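Local coordinates for protein enoyl-CoA hydratase (Mycobacterium tuberculosis, PDB 4JJT) that probably acts as a lyase of the enoyl-CoA hydratase/isomerase (crotonase) family, whose enoyl-CoA hydratases add water across the double bond of enoyl-CoA thioesters, at residues D14-T19 / D49-V54. Residues are numbered along the deposited sequence; the frame is centred on the assembly and turned at random.
Sequences DERVRT and DDDIDV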
loop_
_atom_site.group_PDB
_atom_site.type_symbol
_atom_site.label_atom_id
_atom_site.label_comp_id
_atom_site.label_asym_id
_atom_site.label_seq_id
_atom_site.Cartn_x
_atom_site.Cartn_y
_atom_site.Cartn_z
ATOM N N ASP A 14 -17.001 25.245 -27.172
ATOM C CA ASP A 14 -17.058 26.690 -27.006
ATOM C C ASP A 14 -15.929 27.176 -26.106
ATOM O O ASP A 14 -15.876 26.824 -24.927
ATOM C CB ASP A 14 -18.414 27.099 -26.426
ATOM C CG ASP A 14 -18.555 28.600 -26.275
ATOM O OD1 ASP A 14 -18.723 29.286 -27.306
ATOM O OD2 ASP A 14 -18.509 29.096 -25.128
ATOM N N GLU A 15 -15.036 27.986 -26.671
ATOM C CA GLU A 15 -13.891 28.530 -25.947
ATOM C C GLU A 15 -13.039 27.436 -25.316
ATOM O O GLU A 15 -12.753 27.473 -24.119
ATOM C CB GLU A 15 -14.338 29.535 -24.882
ATOM C CG GLU A 15 -14.936 30.813 -25.438
ATOM C CD GLU A 15 -13.889 31.756 -25.996
ATOM O OE1 GLU A 15 -14.260 32.677 -26.755
ATOM O OE2 GLU A 15 -12.694 31.580 -25.671
ATOM N N ARG A 16 -12.656 26.460 -26.134
ATOM C CA ARG A 16 -11.788 25.361 -25.713
ATOM C C ARG A 16 -12.395 24.507 -24.603
ATOM O O ARG A 16 -11.680 23.824 -23.871
ATOM C CB ARG A 16 -10.408 25.885 -25.300
ATOM C CG ARG A 16 -9.752 26.780 -26.337
ATOM C CD ARG A 16 -8.366 27.217 -25.903
ATOM N NE ARG A 16 -7.472 26.077 -25.733
ATOM C CZ ARG A 16 -6.818 25.488 -26.729
ATOM N NH1 ARG A 16 -6.961 25.930 -27.972
ATOM N NH2 ARG A 16 -6.026 24.455 -26.483
ATOM N N VAL A 17 -13.718 24.545 -24.490
ATOM C CA VAL A 17 -14.427 23.735 -23.507
ATOM C C VAL A 17 -15.408 22.799 -24.202
ATOM O O VAL A 17 -16.282 23.241 -24.947
ATOM C CB VAL A 17 -15.193 24.606 -22.493
ATOM C CG1 VAL A 17 -16.020 23.730 -21.560
ATOM C CG2 VAL A 17 -14.228 25.479 -21.706
ATOM N N ARG A 18 -15.250 21.505 -23.952
ATOM C CA ARG A 18 -16.110 20.486 -24.538
ATOM C C ARG A 18 -17.196 20.038 -23.560
ATOM O O ARG A 18 -16.903 19.453 -22.516
ATOM C CB ARG A 18 -15.265 19.285 -24.978
ATOM C CG ARG A 18 -16.059 18.051 -25.368
ATOM C CD ARG A 18 -16.794 18.250 -26.677
ATOM N NE ARG A 18 -15.947 18.866 -27.695
ATOM C CZ ARG A 18 -15.074 18.206 -28.448
ATOM N NH1 ARG A 18 -14.912 16.898 -28.294
ATOM N NH2 ARG A 18 -14.354 18.856 -29.349
ATOM N N THR A 19 -18.448 20.315 -23.900
ATOM C CA THR A 19 -19.562 19.933 -23.043
ATOM C C THR A 19 -20.218 18.656 -23.550
ATOM O O THR A 19 -20.563 18.552 -24.726
ATOM C CB THR A 19 -20.620 21.045 -22.953
ATOM O OG1 THR A 19 -19.981 22.289 -22.641
ATOM C CG2 THR A 19 -21.642 20.719 -21.872
ATOM N N ASP A 49 -8.069 15.659 -28.617
ATOM C CA ASP A 49 -8.227 16.928 -29.326
ATOM C C ASP A 49 -7.388 18.032 -28.690
ATOM O O ASP A 49 -7.642 18.438 -27.555
ATOM C CB ASP A 49 -9.702 17.340 -29.357
ATOM C CG ASP A 49 -10.012 18.337 -30.461
ATOM O OD1 ASP A 49 -9.076 19.006 -30.944
ATOM O OD2 ASP A 49 -11.196 18.451 -30.847
ATOM N N ASP A 50 -6.400 18.527 -29.433
ATOM C CA ASP A 50 -5.503 19.564 -28.928
ATOM C C ASP A 50 -6.188 20.915 -28.738
ATOM O O ASP A 50 -5.631 21.811 -28.108
ATOM C CB ASP A 50 -4.287 19.728 -29.844
ATOM C CG ASP A 50 -3.351 18.538 -29.790
ATOM O OD1 ASP A 50 -3.447 17.746 -28.828
ATOM O OD2 ASP A 50 -2.512 18.400 -30.706
ATOM N N ASP A 51 -7.390 21.062 -29.285
ATOM C CA ASP A 51 -8.132 22.315 -29.165
ATOM C C ASP A 51 -9.083 22.307 -27.972
ATOM O O ASP A 51 -9.881 23.226 -27.799
ATOM C CB ASP A 51 -8.907 22.610 -30.452
ATOM C CG ASP A 51 -8.004 23.039 -31.590
ATOM O OD1 ASP A 51 -6.952 23.655 -31.316
ATOM O OD2 ASP A 51 -8.346 22.764 -32.761
ATOM N N ILE A 52 -8.991 21.264 -27.155
ATOM C CA ILE A 52 -9.818 21.144 -25.965
ATOM C C ILE A 52 -8.943 21.153 -24.718
ATOM O O ILE A 52 -7.897 20.509 -24.683
ATOM C CB ILE A 52 -10.671 19.858 -26.005
ATOM C CG1 ILE A 52 -11.568 19.855 -27.244
ATOM C CG2 ILE A 52 -11.517 19.724 -24.746
ATOM C CD1 ILE A 52 -12.493 21.051 -27.332
ATOM N N ASP A 53 -9.366 21.897 -23.701
ATOM C CA ASP A 53 -8.618 21.980 -22.452
ATOM C C ASP A 53 -9.410 21.438 -21.265
ATOM O O ASP A 53 -8.838 20.858 -20.342
ATOM C CB ASP A 53 -8.192 23.426 -22.176
ATOM C CG ASP A 53 -7.208 23.952 -23.202
ATOM O OD1 ASP A 53 -6.486 23.135 -23.811
ATOM O OD2 ASP A 53 -7.153 25.186 -23.396
ATOM N N VAL A 54 -10.725 21.645 -21.285
ATOM C CA VAL A 54 -11.589 21.239 -20.178
ATOM C C VAL A 54 -12.854 20.565 -20.704
ATOM O O VAL A 54 -13.394 20.962 -21.735
ATOM C CB VAL A 54 -11.995 22.451 -19.297
ATOM C CG1 VAL A 54 -12.822 21.997 -18.102
ATOM C CG2 VAL A 54 -10.772 23.207 -18.817
#
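V17 and V54 form a parallel beta bridge where strand 17-22 meets the start of strand 54-59; R18 N to V54 O (2.9 Å) is its regular bond, whereas R16 O accepts from D53 N (3.0 Å), one residue before V54. The two valines lie on the same face of the sheet, under helix 181-193, where V17 and V54 both touch A189.

Beside the bridge, R16 holds the D53 carboxylate with NE and NH2, one to each oxygen. NE points straight at D53 OD2 in the guanidinium plane but meets it from above the carboxylate plane, 46° out of it; NH2 bonds to the syn side of D53 OD1 at 3.0 Å. The bend at chi3 (62°) brings both nitrogens to the carboxylate, the two planes 47° apart. NH2 also reaches D50 O in a weak bond, while D51 O sits over one guanidinium face. D53 OD1 has a second cationic partner in R201 of helix 197-237.

On the face opposite the two valines, the R18 chain, bent at chi2 and chi3, folds across I52, with I52 CG1 over one face of its guanidinium and CD1 3.5 Å from NH2. That same nitrogen makes a long salt bridge to D49 OD2 (3.5 Å), and R18 NE is bonded to T13 OG1 in the neighbouring strand. D49 OD1 accepts from D51 N, an Asx turn within the type I turn from D49 to I52.

This contact thus joins the hairpin of strands 9-14 and 17-22 to the loop through which helix 33-48 returns to the sheet. Buried D53 is probably kept ionised, its negative charge more than offset by R16 and R201.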